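Local coordinates for pyoverdine biosynthesis protein PvcA (Pseudomonas aeruginosa, PDB 3E59) that catalyses formation of the isonitrile group on L-tyrosine, taking the carbon atom from C2 of ribulose 5-phosphate, in the biosynthesis of paerucumarin, at residues 24-29 / 195-200; 44-49 / 250-255; 87-92 / 268-273; 115-120 / 169-174. All coordinates share one frame; numbering follows the deposited sequence.

Interaction 1. Residues 24-29 / 195-200; sequences RRYPEH and GLLLYR
Leu197 reaches from the helix 193-210 into the bend of the chain at Tyr26-His29 and touches three of its side chains. Its CG lies beside the backbone N, anti to the carbonyl carbon (chi1 -71°), and from there the two methyl branches divide the work. CD1 rests obliquely against the Tyr26 ring, 3.7 Å from Tyr26 CD1, while the leucine CB stays near the same ring at 4.1 Å from Tyr26 CE1. CD2 meets the carboxylate end of Glu28, with Leu197 CD2 3.8 Å from Glu28 CD; these two side chains slide past each other in opposite directions. Leucine suits the place because its forked end can serve an aromatic ring and an acidic chain at once.

Tyr26 is buried, and Tyr26 CB lies over one face of the His29 ring, toward its rim. Glu28, exposed at the margin, brings its OE2 to 4.3 Å from Arg200 NH2, too long for a salt bridge but consistent with a mild attraction across the surface. No hydrogen bond joins 24-29 to 195-200; the polar tie lies just outside, where His29 NE2 bonds to Glu193 near the start of the leucine's helix. The contact sets the chain entering the short helix 27-30, just ahead of helix 35-55, against helix 193-210, whose Leu198 and Tyr199 pack on helix 219-247.

Interaction 2. Residues 44-49 / 250-255; sequences QVQLPR and RAIRLS. With PO4 (phosphate ion), chain E.
Helix 35-55 approaches the start of strand 252-255 most closely where Arg49 CA and Ile252 CA come nearest, 6.7 Å apart. Arg49 spans the gap: its chain is extended as far as CD and turns at chi3 (69°), and NH2 donates to Ala251 O over 3.0 Å. The acceptor lies in the guanidinium plane, although the nitrogen stands above the plane of the carbonyl. NH2 also bonds to Pro249 O, so the two N-H bonds of this one nitrogen serve the carbonyls of Pro249 and Ala251.

At the base of the arginine, Ile252 CD1 packs 3.7 Å from Arg49 CB and close to its carbonyl carbon, and Ile252 CG2 touches Gln46 OE1. That amide is itself well occupied: NE2 bonds to Leu264 O, and OE1 accepts from a water that in turn accepts from Arg253 N and, weakly, from Arg49 NE. A second water donates to both Arg49 O and Arg250 O.

The strand is an inner member of the five-stranded parallel sheet, flanked by strands 60-64 and 265-267, and the helix lies against it as in other alpha/beta folds. Arg253 and Ser255 of the strand hold a phosphate ion, probably from the crystallisation liquor. Arg253 grips it with two bonds from one guanidinium edge, NH1 to phosphate O3 nearly straight at 172° and Arg253 NH2 to phosphate O4 at 2.8 Å, while Ser255 OG donates to phosphate O3. Lys265, His257 and Gln259 also bond to the anion, and Arg253 NH1 is steadied by a further bond to Leu254 O.

Interaction 3. Residues 87-92 / 268-273; sequences RLSLSF and IHMMPT
Leu88 and Met271 open the contact at its outer margin, where their side chains cross at about a right angle and Leu88 CD1 lies 4.2 Å from Met271 CE. One residue on, Ser89 lets the backbones draw close, its CA only 4.7 Å from Met270 CA. The small side chain permits this: Ser89 CB packs 3.6 Å from Met270 CB, and the methionine's SD and CE fold near the same carbon. Ser89 OG, beside the backbone N (chi1 -61°), bonds to Ala85 O one turn earlier in its own helix, which satisfies the hydroxyl while it touches Met271 CG.

A turn later, Phe92 points toward the loop with CG anti to the backbone N (chi1 167°). Phe92 CE2 lies 3.2 Å from His269 O, and Phe92 CB 3.4 Å from Met270 O; both oxygens lie obliquely to the ring, and no hydrogen bond crosses the contact. The unbranched, flexible methionines can shape themselves to the helix, and the flat Phe92 ring lies against the loop's main chain. Tyr22 also meets the Phe92 ring edge-to-face. Helix 84-103 is held between the loop that follows strand 265-267 and helix 127-144, with strand 292-295 touching Leu88 and Met271.

Interaction 4. Residues 115-120 / 169-174; sequences DGRVFG and QLRQLL
Arg171 reaches across to the short helix 116-119 and hydrogen-bonds the main-chain carbonyl of Arg117. The Arg171 chain bends at chi3 (-81°), which brings NE over to Gly120 CA, and NH1 donates to Arg117 O over 3.0 Å. The bond is nearly straight at 167°, with the oxygen in the guanidinium plane. Over one face of that plane lies Gly120 CA, 3.5 Å from Arg171 NE. Gly120 has positive phi, which favours glycine, and having no side chain it leaves the place to the guanidinium of Arg171. The two arginine side chains cross at about a right angle, Arg117 CD 3.8 Å from Arg171 NH1.

One turn further on, Leu174 points toward Val118 and sets CD2 3.7 Å from Val118 CB, an apolar patch that Trp240 and Leu243 of helix 219-247 extend.

Two arginines so close would be expected to repel, but acids surround them. Asp127 pairs with both, through OD1 to Arg171 NH2 and OD2 to Arg117 NH1, while Glu168 takes Arg171 NE and Glu155 takes Arg117 NH2. Ser131 OG also bonds to Arg117 NH2. These acids, all outside 115-120 and 169-174, probably offset the cost of burying both positive charges and orient each guanidinium.

From the N terminus, residues 24-29 come first and wait for 195-200 to close interaction 1; residues 44-49 then open interaction 2, closed at 250-255, and 87-92 open interaction 3, closed at 268-273. Because each opens before the previous one closes, these three cross one another. Interaction 4, between 115-120 and 169-174, lies within the span of all three and touches none of the other contacts. The crossing contacts meet in space: Arg24 NE probably bonds to Ile268 O, and Ser255 O to Ile268 N. Interaction 1 ties the N-terminal region to helix 193-210, interaction 2 helix 35-55 to inner strand 252-255, and interaction 3 helix 84-103 to the loop after edge strand 265-267.

Interaction 1. Residues 24-29 / 195-200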
# COMPACT_ATOMS: atom_id res chain seq x y z
N ARG A 24 8.09 -6.38 4.29
CA ARG A 24 7.14 -6.45 5.41
C ARG A 24 6.96 -7.91 5.80
O ARG A 24 6.72 -8.76 4.93
CB ARG A 24 5.78 -5.90 5.00
CG ARG A 24 5.78 -4.45 4.73
CD ARG A 24 4.40 -3.97 4.41
NE ARG A 24 4.51 -2.65 3.80
CZ ARG A 24 4.25 -1.49 4.40
NH1 ARG A 24 3.79 -1.43 5.65
NH2 ARG A 24 4.41 -0.37 3.71
N ARG A 25 7.11 -8.20 7.10
CA ARG A 25 6.84 -9.52 7.65
C ARG A 25 5.64 -9.40 8.57
O ARG A 25 5.37 -8.30 9.06
CB ARG A 25 8.05 -10.02 8.46
CG ARG A 25 9.35 -10.17 7.67
CD ARG A 25 10.41 -10.83 8.53
NE ARG A 25 10.07 -12.21 8.86
CZ ARG A 25 10.57 -12.90 9.89
NH1 ARG A 25 11.45 -12.35 10.72
NH2 ARG A 25 10.17 -14.15 10.09
N TYR A 26 4.92 -10.50 8.80
CA TYR A 26 3.87 -10.52 9.82
C TYR A 26 4.53 -10.32 11.18
O TYR A 26 5.47 -11.03 11.51
CB TYR A 26 3.08 -11.84 9.78
CG TYR A 26 2.27 -12.01 8.52
CD1 TYR A 26 1.02 -11.40 8.37
CD2 TYR A 26 2.77 -12.76 7.45
CE1 TYR A 26 0.28 -11.55 7.20
CE2 TYR A 26 2.04 -12.92 6.27
CZ TYR A 26 0.80 -12.31 6.15
OH TYR A 26 0.09 -12.46 5.00
N PRO A 27 4.06 -9.32 11.97
CA PRO A 27 4.63 -9.08 13.32
C PRO A 27 4.68 -10.38 14.13
O PRO A 27 5.63 -10.60 14.88
CB PRO A 27 3.65 -8.09 13.96
CG PRO A 27 3.05 -7.36 12.79
CD PRO A 27 2.97 -8.36 11.66
N GLU A 28 3.66 -11.22 13.96
CA GLU A 28 3.57 -12.51 14.66
C GLU A 28 4.70 -13.50 14.32
O GLU A 28 4.95 -14.44 15.08
CB GLU A 28 2.19 -13.15 14.41
CG GLU A 28 1.02 -12.37 15.04
CD GLU A 28 0.54 -11.17 14.21
OE1 GLU A 28 1.08 -10.91 13.10
OE2 GLU A 28 -0.41 -10.49 14.67
N HIS A 29 5.38 -13.28 13.20
CA HIS A 29 6.47 -14.18 12.76
C HIS A 29 7.87 -13.69 13.13
O HIS A 29 8.83 -14.45 13.04
CB HIS A 29 6.41 -14.43 11.25
CG HIS A 29 5.14 -15.07 10.78
ND1 HIS A 29 4.79 -15.12 9.45
CD2 HIS A 29 4.14 -15.68 11.46
CE1 HIS A 29 3.63 -15.75 9.33
NE2 HIS A 29 3.21 -16.09 10.53
N GLY A 195 -4.57 -15.44 6.06
CA GLY A 195 -5.88 -14.92 5.72
C GLY A 195 -6.54 -14.29 6.94
O GLY A 195 -7.07 -13.18 6.87
N LEU A 196 -6.50 -15.00 8.07
CA LEU A 196 -7.07 -14.45 9.30
C LEU A 196 -6.29 -13.24 9.84
O LEU A 196 -6.88 -12.33 10.43
CB LEU A 196 -7.23 -15.53 10.36
CG LEU A 196 -8.32 -16.57 10.09
CD1 LEU A 196 -8.30 -17.60 11.19
CD2 LEU A 196 -9.70 -15.95 10.00
N LEU A 197 -4.97 -13.25 9.64
CA LEU A 197 -4.11 -12.15 10.04
C LEU A 197 -4.44 -10.91 9.25
O LEU A 197 -4.49 -9.82 9.82
CB LEU A 197 -2.61 -12.51 9.92
CG LEU A 197 -2.02 -13.52 10.93
CD1 LEU A 197 -0.54 -13.78 10.66
CD2 LEU A 197 -2.23 -13.06 12.38
N LEU A 198 -4.69 -11.08 7.95
CA LEU A 198 -5.16 -10.00 7.09
C LEU A 198 -6.52 -9.48 7.52
O LEU A 198 -6.69 -8.28 7.72
CB LEU A 198 -5.24 -10.46 5.62
CG LEU A 198 -5.75 -9.41 4.63
CD1 LEU A 198 -4.82 -8.20 4.54
CD2 LEU A 198 -5.98 -10.02 3.23
N TYR A 199 -7.50 -10.37 7.65
CA TYR A 199 -8.82 -9.97 8.11
C TYR A 199 -8.74 -9.11 9.41
O TYR A 199 -9.38 -8.06 9.51
CB TYR A 199 -9.74 -11.21 8.28
CG TYR A 199 -11.13 -10.83 8.74
CD1 TYR A 199 -11.56 -11.11 10.03
CD2 TYR A 199 -12.01 -10.15 7.88
CE1 TYR A 199 -12.82 -10.74 10.46
CE2 TYR A 199 -13.28 -9.78 8.31
CZ TYR A 199 -13.68 -10.07 9.59
OH TYR A 199 -14.93 -9.72 10.02
N ARG A 200 -7.95 -9.56 10.39
CA ARG A 200 -7.78 -8.81 11.66
C ARG A 200 -7.18 -7.43 11.46
O ARG A 200 -7.59 -6.46 12.12
CB ARG A 200 -7.01 -9.63 12.73
CG ARG A 200 -6.73 -8.87 14.06
CD ARG A 200 -6.78 -9.75 15.32
NE ARG A 200 -5.45 -10.12 15.82
CZ ARG A 200 -4.97 -9.87 17.05
NH1 ARG A 200 -5.70 -9.23 17.96
NH2 ARG A 200 -3.75 -10.27 17.37

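Interaction 2. Residues 44-49 / 250-255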
# COMPACT_ATOMS: atom_id res chain seq x y z
N GLN A 44 12.05 -18.97 -4.73
CA GLN A 44 11.39 -19.87 -5.68
C GLN A 44 10.33 -19.14 -6.51
O GLN A 44 10.22 -19.35 -7.72
CB GLN A 44 10.74 -21.03 -4.93
CG GLN A 44 11.70 -21.90 -4.14
CD GLN A 44 11.04 -23.11 -3.51
OE1 GLN A 44 9.80 -23.23 -3.49
NE2 GLN A 44 11.85 -24.02 -3.01
N VAL A 45 9.56 -18.28 -5.85
CA VAL A 45 8.46 -17.57 -6.51
C VAL A 45 8.96 -16.37 -7.34
O VAL A 45 8.60 -16.23 -8.50
CB VAL A 45 7.38 -17.12 -5.49
CG1 VAL A 45 6.26 -16.33 -6.18
CG2 VAL A 45 6.80 -18.31 -4.75
N GLN A 46 9.80 -15.54 -6.74
CA GLN A 46 10.10 -14.23 -7.31
C GLN A 46 11.19 -14.25 -8.36
O GLN A 46 11.11 -13.50 -9.33
CB GLN A 46 10.45 -13.22 -6.21
CG GLN A 46 9.33 -13.01 -5.16
CD GLN A 46 8.04 -12.42 -5.75
OE1 GLN A 46 8.03 -11.83 -6.84
NE2 GLN A 46 6.93 -12.58 -5.01
N LEU A 47 12.20 -15.11 -8.17
CA LEU A 47 13.39 -15.12 -9.04
C LEU A 47 13.16 -15.37 -10.54
O LEU A 47 13.70 -14.65 -11.37
CB LEU A 47 14.51 -16.04 -8.49
CG LEU A 47 15.42 -15.46 -7.39
CD1 LEU A 47 16.67 -16.30 -7.20
CD2 LEU A 47 15.81 -14.03 -7.71
N PRO A 48 12.36 -16.40 -10.90
CA PRO A 48 12.12 -16.53 -12.34
C PRO A 48 11.27 -15.38 -12.91
O PRO A 48 11.40 -15.08 -14.09
CB PRO A 48 11.38 -17.87 -12.47
CG PRO A 48 10.86 -18.18 -11.13
CD PRO A 48 11.68 -17.45 -10.11
N ARG A 49 10.46 -14.74 -12.07
CA ARG A 49 9.62 -13.60 -12.49
C ARG A 49 10.46 -12.37 -12.83
O ARG A 49 10.23 -11.71 -13.86
CB ARG A 49 8.55 -13.26 -11.43
CG ARG A 49 7.47 -14.33 -11.25
CD ARG A 49 6.40 -13.90 -10.24
NE ARG A 49 5.56 -12.79 -10.74
CZ ARG A 49 4.64 -12.91 -11.69
NH1 ARG A 49 4.41 -14.08 -12.29
NH2 ARG A 49 3.95 -11.85 -12.07
N ARG A 250 3.17 -9.99 -16.09
CA ARG A 250 4.54 -10.35 -15.72
C ARG A 250 5.12 -9.53 -14.57
O ARG A 250 6.04 -9.97 -13.89
CB ARG A 250 5.46 -10.28 -16.94
CG ARG A 250 4.98 -11.09 -18.16
CD ARG A 250 6.07 -11.11 -19.23
NE ARG A 250 6.37 -9.76 -19.71
CZ ARG A 250 7.58 -9.33 -20.06
NH1 ARG A 250 8.64 -10.12 -19.99
NH2 ARG A 250 7.72 -8.07 -20.47
N ALA A 251 4.58 -8.33 -14.36
CA ALA A 251 5.11 -7.41 -13.36
C ALA A 251 5.29 -8.11 -12.01
O ALA A 251 4.47 -8.96 -11.62
CB ALA A 251 4.20 -6.20 -13.20
N ILE A 252 6.36 -7.73 -11.32
CA ILE A 252 6.60 -8.17 -9.95
C ILE A 252 5.56 -7.46 -9.11
O ILE A 252 5.42 -6.24 -9.17
CB ILE A 252 8.04 -7.84 -9.45
CG1 ILE A 252 9.12 -8.25 -10.48
CG2 ILE A 252 8.31 -8.44 -8.06
CD1 ILE A 252 9.02 -9.66 -11.01
N ARG A 253 4.82 -8.25 -8.34
CA ARG A 253 3.71 -7.75 -7.56
C ARG A 253 4.13 -7.31 -6.14
O ARG A 253 4.36 -8.15 -5.24
CB ARG A 253 2.62 -8.84 -7.53
CG ARG A 253 1.34 -8.49 -6.77
CD ARG A 253 0.57 -7.25 -7.31
NE ARG A 253 -0.83 -7.36 -6.89
CZ ARG A 253 -1.25 -7.11 -5.66
NH1 ARG A 253 -0.39 -6.71 -4.73
NH2 ARG A 253 -2.52 -7.28 -5.34
N LEU A 254 4.24 -6.00 -5.93
CA LEU A 254 4.51 -5.47 -4.60
C LEU A 254 3.21 -5.25 -3.84
O LEU A 254 2.13 -5.26 -4.43
CB LEU A 254 5.32 -4.18 -4.65
CG LEU A 254 6.66 -4.15 -5.40
CD1 LEU A 254 7.13 -2.72 -5.47
CD2 LEU A 254 7.73 -5.06 -4.75
N SER A 255 3.33 -5.05 -2.53
CA SER A 255 2.17 -4.88 -1.65
C SER A 255 2.60 -4.01 -0.48
O SER A 255 3.79 -3.89 -0.20
CB SER A 255 1.69 -6.24 -1.15
OG SER A 255 0.47 -6.14 -0.43
P PO4 E . -3.01 -6.73 -1.62
O1 PO4 E . -2.90 -7.51 -0.33
O2 PO4 E . -4.03 -5.62 -1.42
O3 PO4 E . -1.62 -6.16 -1.99
O4 PO4 E . -3.53 -7.62 -2.72
O HOH W 1 5.48 -11.18 -8.15
O HOH W 2 7.80 -11.87 -14.87

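Interaction 3. Residues 87-92 / 268-273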
# COMPACT_ATOMS: atom_id res chain seq x y z
N ARG A 87 5.68 11.72 0.74
CA ARG A 87 6.81 12.27 -0.01
C ARG A 87 8.05 11.41 0.12
O ARG A 87 8.67 11.05 -0.89
CB ARG A 87 7.12 13.71 0.40
CG ARG A 87 8.36 14.29 -0.32
CD ARG A 87 8.57 15.75 0.02
NE ARG A 87 7.33 16.53 0.01
CZ ARG A 87 6.85 17.19 -1.05
NH1 ARG A 87 7.51 17.17 -2.21
NH2 ARG A 87 5.72 17.87 -0.94
N LEU A 88 8.39 11.06 1.35
CA LEU A 88 9.57 10.22 1.59
C LEU A 88 9.36 8.79 1.12
O LEU A 88 10.31 8.13 0.71
CB LEU A 88 9.94 10.25 3.07
CG LEU A 88 10.50 11.59 3.56
CD1 LEU A 88 10.53 11.58 5.06
CD2 LEU A 88 11.91 11.83 2.99
N SER A 89 8.12 8.29 1.19
CA SER A 89 7.82 6.96 0.68
C SER A 89 7.99 6.89 -0.84
O SER A 89 8.58 5.93 -1.37
CB SER A 89 6.41 6.52 1.08
OG SER A 89 6.29 6.46 2.48
N LEU A 90 7.45 7.88 -1.55
CA LEU A 90 7.57 7.92 -3.01
C LEU A 90 9.01 8.13 -3.46
O LEU A 90 9.44 7.59 -4.49
CB LEU A 90 6.67 9.00 -3.61
CG LEU A 90 5.15 8.78 -3.48
CD1 LEU A 90 4.40 10.11 -3.65
CD2 LEU A 90 4.67 7.72 -4.49
N SER A 91 9.75 8.92 -2.70
CA SER A 91 11.15 9.16 -3.00
C SER A 91 11.95 7.87 -2.81
O SER A 91 12.83 7.53 -3.62
CB SER A 91 11.69 10.30 -2.14
OG SER A 91 13.05 10.53 -2.43
N PHE A 92 11.63 7.14 -1.74
CA PHE A 92 12.26 5.83 -1.49
C PHE A 92 12.07 4.86 -2.66
O PHE A 92 13.02 4.17 -3.06
CB PHE A 92 11.73 5.16 -0.21
CG PHE A 92 12.14 3.72 -0.11
CD1 PHE A 92 13.40 3.37 0.38
CD2 PHE A 92 11.30 2.71 -0.57
CE1 PHE A 92 13.79 2.06 0.43
CE2 PHE A 92 11.68 1.38 -0.53
CZ PHE A 92 12.93 1.05 -0.03
N ILE A 268 6.41 -4.70 1.01
CA ILE A 268 7.61 -3.84 1.02
C ILE A 268 7.40 -2.58 1.86
O ILE A 268 6.32 -1.96 1.83
CB ILE A 268 8.07 -3.49 -0.44
CG1 ILE A 268 9.45 -2.82 -0.44
CG2 ILE A 268 7.02 -2.62 -1.17
CD1 ILE A 268 10.21 -2.97 -1.74
N HIS A 269 8.43 -2.22 2.62
CA HIS A 269 8.44 -1.00 3.42
C HIS A 269 8.95 0.17 2.59
O HIS A 269 9.72 -0.02 1.64
CB HIS A 269 9.29 -1.17 4.68
CG HIS A 269 8.59 -1.91 5.78
ND1 HIS A 269 7.56 -1.35 6.52
CD2 HIS A 269 8.80 -3.14 6.31
CE1 HIS A 269 7.16 -2.21 7.44
NE2 HIS A 269 7.90 -3.30 7.34
N MET A 270 8.49 1.36 2.94
CA MET A 270 8.83 2.59 2.22
C MET A 270 9.46 3.68 3.11
O MET A 270 9.97 4.68 2.61
CB MET A 270 7.60 3.15 1.51
CG MET A 270 6.97 2.25 0.46
SD MET A 270 5.50 2.99 -0.23
CE MET A 270 4.44 3.07 1.22
N MET A 271 9.38 3.48 4.43
CA MET A 271 10.02 4.33 5.45
C MET A 271 10.25 3.40 6.63
O MET A 271 9.49 2.44 6.79
CB MET A 271 9.09 5.42 5.96
CG MET A 271 8.88 6.60 5.05
SD MET A 271 7.68 7.74 5.75
CE MET A 271 8.62 8.47 7.09
N PRO A 272 11.29 3.67 7.45
CA PRO A 272 11.42 2.91 8.69
C PRO A 272 10.15 3.02 9.55
O PRO A 272 9.59 4.11 9.69
CB PRO A 272 12.61 3.58 9.37
CG PRO A 272 13.44 4.13 8.22
CD PRO A 272 12.40 4.63 7.27
N THR A 273 9.71 1.89 10.09
CA THR A 273 8.54 1.84 10.98
C THR A 273 8.54 0.56 11.81
O THR A 273 9.01 -0.49 11.35
CB THR A 273 7.20 2.02 10.20
OG1 THR A 273 6.10 2.14 11.11
CG2 THR A 273 6.93 0.87 9.23

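Interaction 4. Residues 115-120 / 169-174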
# COMPACT_ATOMS: atom_id res chain seq x y z
N ASP A 115 -5.66 2.31 -5.23
CA ASP A 115 -6.93 1.64 -4.95
C ASP A 115 -7.95 2.58 -4.31
O ASP A 115 -8.94 2.13 -3.74
CB ASP A 115 -6.70 0.37 -4.11
CG ASP A 115 -5.79 0.60 -2.89
OD1 ASP A 115 -5.16 1.67 -2.71
OD2 ASP A 115 -5.70 -0.35 -2.09
N GLY A 116 -7.72 3.88 -4.44
CA GLY A 116 -8.60 4.88 -3.82
C GLY A 116 -10.00 4.78 -4.36
O GLY A 116 -10.96 4.83 -3.62
N ARG A 117 -10.09 4.61 -5.67
CA ARG A 117 -11.36 4.54 -6.35
C ARG A 117 -12.09 3.22 -6.13
O ARG A 117 -13.30 3.18 -6.25
CB ARG A 117 -11.19 4.82 -7.85
CG ARG A 117 -12.49 5.18 -8.59
CD ARG A 117 -12.97 6.59 -8.25
NE ARG A 117 -12.11 7.61 -8.83
CZ ARG A 117 -12.09 8.89 -8.45
NH1 ARG A 117 -12.89 9.30 -7.48
NH2 ARG A 117 -11.27 9.74 -9.04
N VAL A 118 -11.36 2.14 -5.81
CA VAL A 118 -11.97 0.79 -5.77
C VAL A 118 -12.97 0.57 -4.61
O VAL A 118 -13.91 -0.22 -4.75
CB VAL A 118 -10.91 -0.39 -5.83
CG1 VAL A 118 -9.79 -0.10 -6.84
CG2 VAL A 118 -10.34 -0.73 -4.48
N PHE A 119 -12.78 1.29 -3.50
CA PHE A 119 -13.55 1.05 -2.27
C PHE A 119 -14.96 1.67 -2.24
O PHE A 119 -15.95 1.01 -1.87
CB PHE A 119 -12.75 1.47 -1.04
CG PHE A 119 -11.39 0.82 -0.97
CD1 PHE A 119 -10.24 1.59 -0.86
CD2 PHE A 119 -11.25 -0.57 -1.02
CE1 PHE A 119 -8.97 1.00 -0.79
CE2 PHE A 119 -9.99 -1.17 -0.96
CZ PHE A 119 -8.85 -0.38 -0.85
N GLY A 120 -15.03 2.94 -2.63
CA GLY A 120 -16.29 3.67 -2.60
C GLY A 120 -16.70 3.97 -1.18
O GLY A 120 -15.89 4.48 -0.38
N GLN A 169 -20.22 3.45 -11.42
CA GLN A 169 -20.19 2.52 -12.55
C GLN A 169 -18.81 1.89 -12.81
O GLN A 169 -18.72 0.76 -13.29
CB GLN A 169 -20.73 3.18 -13.81
CG GLN A 169 -22.25 3.18 -13.88
CD GLN A 169 -22.80 4.08 -14.97
OE1 GLN A 169 -22.28 5.17 -15.23
NE2 GLN A 169 -23.87 3.63 -15.62
N LEU A 170 -17.74 2.62 -12.50
CA LEU A 170 -16.39 2.09 -12.59
C LEU A 170 -16.23 0.96 -11.58
O LEU A 170 -15.80 -0.15 -11.93
CB LEU A 170 -15.34 3.17 -12.30
CG LEU A 170 -14.68 3.90 -13.47
CD1 LEU A 170 -13.72 4.96 -12.92
CD2 LEU A 170 -13.95 2.94 -14.41
N ARG A 171 -16.62 1.24 -10.33
CA ARG A 171 -16.60 0.27 -9.26
C ARG A 171 -17.40 -0.98 -9.62
O ARG A 171 -16.94 -2.10 -9.40
CB ARG A 171 -17.07 0.90 -7.95
CG ARG A 171 -16.01 1.79 -7.31
CD ARG A 171 -16.39 2.28 -5.91
NE ARG A 171 -17.29 3.44 -5.96
CZ ARG A 171 -16.90 4.71 -6.03
NH1 ARG A 171 -15.61 5.03 -6.08
NH2 ARG A 171 -17.82 5.68 -6.08
N GLN A 172 -18.59 -0.79 -10.19
CA GLN A 172 -19.44 -1.90 -10.64
C GLN A 172 -18.83 -2.72 -11.78
O GLN A 172 -19.06 -3.93 -11.87
CB GLN A 172 -20.84 -1.40 -11.02
CG GLN A 172 -21.77 -1.13 -9.82
CD GLN A 172 -21.89 -2.32 -8.87
OE1 GLN A 172 -22.06 -3.47 -9.30
NE2 GLN A 172 -21.80 -2.06 -7.57
N LEU A 173 -18.08 -2.06 -12.65
CA LEU A 173 -17.31 -2.76 -13.70
C LEU A 173 -16.18 -3.62 -13.13
O LEU A 173 -15.96 -4.72 -13.62
CB LEU A 173 -16.76 -1.78 -14.76
CG LEU A 173 -17.76 -1.11 -15.71
CD1 LEU A 173 -17.01 -0.16 -16.64
CD2 LEU A 173 -18.55 -2.14 -16.51
N LEU A 174 -15.47 -3.11 -12.12
CA LEU A 174 -14.45 -3.89 -11.39
C LEU A 174 -15.04 -5.10 -10.67
O LEU A 174 -14.51 -6.20 -10.76
CB LEU A 174 -13.71 -3.00 -10.37
CG LEU A 174 -12.65 -3.71 -9.49
CD1 LEU A 174 -11.45 -4.14 -10.32
CD2 LEU A 174 -12.20 -2.87 -8.30